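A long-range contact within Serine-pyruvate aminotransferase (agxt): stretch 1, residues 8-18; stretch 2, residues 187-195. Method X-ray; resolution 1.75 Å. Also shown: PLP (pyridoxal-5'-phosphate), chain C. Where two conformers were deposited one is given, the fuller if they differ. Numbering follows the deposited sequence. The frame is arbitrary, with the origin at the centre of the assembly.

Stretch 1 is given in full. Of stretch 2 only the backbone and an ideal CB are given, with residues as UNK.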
# COMPACT_ATOMS: atom_id res chain seq x y z
N VAL A 8 -6.42 -13.15 13.53
CA VAL A 8 -6.11 -11.71 13.53
C VAL A 8 -5.85 -11.25 12.09
O VAL A 8 -4.86 -11.63 11.45
CB VAL A 8 -4.94 -11.31 14.48
CG1 VAL A 8 -5.31 -11.63 15.92
CG2 VAL A 8 -3.62 -11.97 14.07
N GLY A 9 -6.77 -10.43 11.59
CA GLY A 9 -6.89 -10.19 10.16
C GLY A 9 -7.79 -11.27 9.60
O GLY A 9 -7.30 -12.18 8.92
N PRO A 10 -9.11 -11.20 9.90
CA PRO A 10 -10.04 -12.20 9.40
C PRO A 10 -9.62 -12.59 7.99
O PRO A 10 -9.40 -11.71 7.15
CB PRO A 10 -11.39 -11.46 9.37
CG PRO A 10 -11.17 -10.13 10.04
CD PRO A 10 -9.82 -10.17 10.67
N THR A 11 -9.48 -13.89 7.77
CA THR A 11 -9.12 -14.41 6.45
C THR A 11 -10.37 -14.53 5.54
O THR A 11 -10.23 -14.54 4.32
CB THR A 11 -8.34 -15.75 6.53
OG1 THR A 11 -9.18 -16.77 7.08
CG2 THR A 11 -7.08 -15.59 7.38
N THR A 12 -11.56 -14.60 6.15
CA THR A 12 -12.82 -14.63 5.40
C THR A 12 -13.43 -13.24 5.23
O THR A 12 -13.75 -12.56 6.21
CB THR A 12 -13.85 -15.62 6.01
OG1 THR A 12 -13.32 -16.95 5.93
CG2 THR A 12 -15.19 -15.57 5.26
N ILE A 13 -13.57 -12.85 3.97
CA ILE A 13 -14.13 -11.56 3.58
C ILE A 13 -15.47 -11.84 2.90
O ILE A 13 -15.56 -12.74 2.07
CB ILE A 13 -13.16 -10.80 2.61
CG1 ILE A 13 -11.81 -10.54 3.29
CG2 ILE A 13 -13.79 -9.50 2.08
CD1 ILE A 13 -10.74 -9.91 2.39
N LYS A 14 -16.50 -11.08 3.25
CA LYS A 14 -17.79 -11.17 2.56
C LYS A 14 -17.61 -11.16 1.04
O LYS A 14 -16.80 -10.39 0.51
CB LYS A 14 -18.72 -10.06 3.01
CG LYS A 14 -19.77 -10.54 3.99
CD LYS A 14 -20.80 -9.46 4.23
CE LYS A 14 -22.14 -10.06 4.64
NZ LYS A 14 -21.95 -11.19 5.59
N GLU A 15 -18.36 -12.03 0.37
CA GLU A 15 -18.28 -12.18 -1.09
C GLU A 15 -18.62 -10.89 -1.82
O GLU A 15 -17.97 -10.54 -2.80
CB GLU A 15 -19.17 -13.33 -1.59
CG GLU A 15 -18.40 -14.61 -1.97
CD GLU A 15 -17.41 -15.02 -0.91
OE1 GLU A 15 -17.72 -14.87 0.29
OE2 GLU A 15 -16.31 -15.50 -1.28
N ASP A 16 -19.64 -10.17 -1.32
CA ASP A 16 -20.04 -8.88 -1.89
C ASP A 16 -18.87 -7.91 -1.93
O ASP A 16 -18.75 -7.10 -2.85
CB ASP A 16 -21.16 -8.23 -1.06
CG ASP A 16 -22.44 -9.03 -1.06
OD1 ASP A 16 -23.20 -8.94 -2.05
OD2 ASP A 16 -22.68 -9.74 -0.06
N VAL A 17 -18.02 -7.98 -0.90
CA VAL A 17 -16.89 -7.06 -0.76
C VAL A 17 -15.84 -7.40 -1.80
O VAL A 17 -15.42 -6.52 -2.56
CB VAL A 17 -16.30 -7.03 0.68
CG1 VAL A 17 -15.10 -6.08 0.77
CG2 VAL A 17 -17.36 -6.63 1.70
N LEU A 18 -15.45 -8.67 -1.87
CA LEU A 18 -14.43 -9.10 -2.84
C LEU A 18 -14.84 -8.87 -4.29
O LEU A 18 -14.02 -8.45 -5.11
CB LEU A 18 -14.07 -10.57 -2.66
CG LEU A 18 -13.30 -10.98 -1.42
CD1 LEU A 18 -13.30 -12.50 -1.35
CD2 LEU A 18 -11.87 -10.40 -1.42
N UNK A 187 -7.87 -1.35 6.72
CA UNK A 187 -9.00 -1.88 5.98
C UNK A 187 -9.41 -3.32 6.34
O UNK A 187 -10.57 -3.70 6.20
CB UNK A 187 -8.68 -1.81 4.49
N UNK A 188 -8.45 -4.10 6.80
CA UNK A 188 -8.61 -5.56 6.85
C UNK A 188 -9.01 -6.15 8.19
O UNK A 188 -9.06 -7.39 8.32
CB UNK A 188 -7.30 -6.22 6.42
N UNK A 189 -9.29 -5.32 9.19
CA UNK A 189 -9.62 -5.91 10.51
C UNK A 189 -11.14 -5.88 10.77
O UNK A 189 -11.90 -6.58 10.06
CB UNK A 189 -8.89 -5.16 11.62
N UNK A 190 -11.63 -5.08 11.73
CA UNK A 190 -13.06 -5.12 12.05
C UNK A 190 -13.96 -4.53 10.96
O UNK A 190 -15.17 -4.80 10.93
CB UNK A 190 -13.31 -4.37 13.36
N UNK A 191 -13.37 -3.76 10.04
CA UNK A 191 -14.09 -3.28 8.86
C UNK A 191 -14.32 -4.43 7.88
O UNK A 191 -15.23 -4.37 7.06
CB UNK A 191 -13.32 -2.15 8.18
N UNK A 192 -13.48 -5.46 7.96
CA UNK A 192 -13.68 -6.71 7.19
C UNK A 192 -13.53 -6.54 5.69
O UNK A 192 -14.22 -7.21 4.92
CB UNK A 192 -15.07 -7.28 7.48
N UNK A 193 -12.62 -5.67 5.25
CA UNK A 193 -12.38 -5.49 3.80
C UNK A 193 -11.00 -6.03 3.41
O UNK A 193 -10.28 -6.60 4.24
CB UNK A 193 -12.49 -4.01 3.42
N UNK A 194 -10.62 -5.87 2.15
CA UNK A 194 -9.31 -6.39 1.72
C UNK A 194 -8.16 -5.50 2.26
O UNK A 194 -8.34 -4.30 2.42
CB UNK A 194 -9.25 -6.46 0.19
N UNK A 195 -6.99 -6.10 2.51
CA UNK A 195 -5.82 -5.40 3.04
C UNK A 195 -5.18 -4.46 2.03
O UNK A 195 -5.32 -4.67 0.81
CB UNK A 195 -4.78 -6.42 3.52
N1 PLP C . -2.11 -1.85 15.54
C2 PLP C . -2.86 -2.93 15.95
C2A PLP C . -3.63 -2.84 17.24
C3 PLP C . -2.93 -4.10 15.15
O3 PLP C . -3.64 -5.04 15.50
C4 PLP C . -2.24 -4.17 13.94
C4A PLP C . -2.37 -5.43 13.08
C5 PLP C . -1.46 -3.05 13.57
C6 PLP C . -1.42 -1.88 14.36
C5A PLP C . -0.66 -3.00 12.31
O4P PLP C . -1.45 -2.97 11.12
P PLP C . -0.89 -3.40 9.70
O1P PLP C . -2.09 -3.19 8.83
O2P PLP C . -0.52 -4.83 9.90
O3P PLP C . 0.26 -2.48 9.47

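Position 187 has nothing of stretch 1 within 5.5 Å of its ideal CB, so the contact sets no preference. The CB lies on the side of the carbonyl of position 194, so a small donor would fit. It is Ser 187. Its OG donates to O of position 194 at 2.7 Å and links the start of the stretch to a residue near its end.

At position 188 CA-to-CB points sideways. The ideal CB is 5.5 Å from Gly 9 CA, and Gly 9 has no side chain to fill the gap. The PLP phosphate lies further out on the same side. A long polar or basic side chain could reach it; a medium apolar one could also be housed near the glycine. The residue is Gln 188. Its NE2 donates to PLP O1P at 3.0 Å.

Position 189 also points sideways, with its ideal CB 5.2 Å from Pro 10 CD. The decisive neighbour is the cofactor: C4A of PLP lies roughly on the CB side, 6.7 Å from the ideal CB. A long, extended chain ending in an amine suits best. The residue is Lys 189, with chi2 to chi4 all t. Its NZ is covalently bound to PLP C4A at 1.4 Å, as expected of the cofactor lysine in an aminotransferase. On the way its CG passes Gly 9 CA at 4.4 Å. Lys 189 O touches Pro 10 CG at 3.6 Å.

Position 190 points away from stretch 1 and begins the middle of a type I turn. Many residues would suit; it is Ala 190.

Position 191 is the next turn residue and is out of reach. Stretch 1 gives no guide to size or polarity. It is Leu 191.

Position 192 ends the turn with phi/psi of 66/35. Positive phi favours glycine, with asparagine or aspartate the usual alternatives. An ideal CB would be 5.5 Å from Pro 10 CG, so stretch 1 does not exclude one. The residue is Gly 192. Its N closes the turn on Lys 189 O at 2.9 Å. Its O lies 3.7 Å from Ile 13 CG2 and has no hydrogen-bond partner in the model.

At position 193 CA-to-CB points away, yet the ideal CB is 4.3 Å from Val 17 CG1. A small residue such as alanine, serine or cysteine would fit. The residue is Ser 193, whose OG packs 3.6 Å from Val 17 CG1. Its O is 3.8 Å from Ile 13 CD1.

Position 194 points sideways, with its ideal CB 4.4 Å from Ile 13 CD1 and 5.0 Å from Leu 18 CD2. This apolar setting suits a small apolar side chain. The residue is Ala 194, whose CB meets Ile 13 CD1 at 4.3 Å.

Stretch 1 has no atom within 5.5 Å of the ideal CB of position 195, so many side chains would suit. It is Ala 195.

Stretch 2 (187-195) SQKALGSAA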
# COMPACT_ATOMS: atom_id res chain seq x y z
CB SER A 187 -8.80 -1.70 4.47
OG SER A 187 -7.57 -2.22 4.02
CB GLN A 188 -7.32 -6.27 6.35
CG GLN A 188 -6.12 -6.34 7.36
CD GLN A 188 -5.36 -5.00 7.56
OE1 GLN A 188 -5.66 -3.98 6.92
NE2 GLN A 188 -4.42 -5.00 8.50
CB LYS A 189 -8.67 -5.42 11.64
CG LYS A 189 -7.18 -5.96 11.45
CD LYS A 189 -6.19 -5.90 12.66
CE LYS A 189 -4.66 -6.10 12.23
NZ LYS A 189 -3.58 -6.02 13.32
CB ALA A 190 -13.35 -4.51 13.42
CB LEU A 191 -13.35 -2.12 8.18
CG LEU A 191 -13.16 -0.88 9.05
CD1 LEU A 191 -12.33 0.18 8.34
CD2 LEU A 191 -14.53 -0.29 9.52
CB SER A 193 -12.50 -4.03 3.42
OG SER A 193 -12.51 -3.92 2.01
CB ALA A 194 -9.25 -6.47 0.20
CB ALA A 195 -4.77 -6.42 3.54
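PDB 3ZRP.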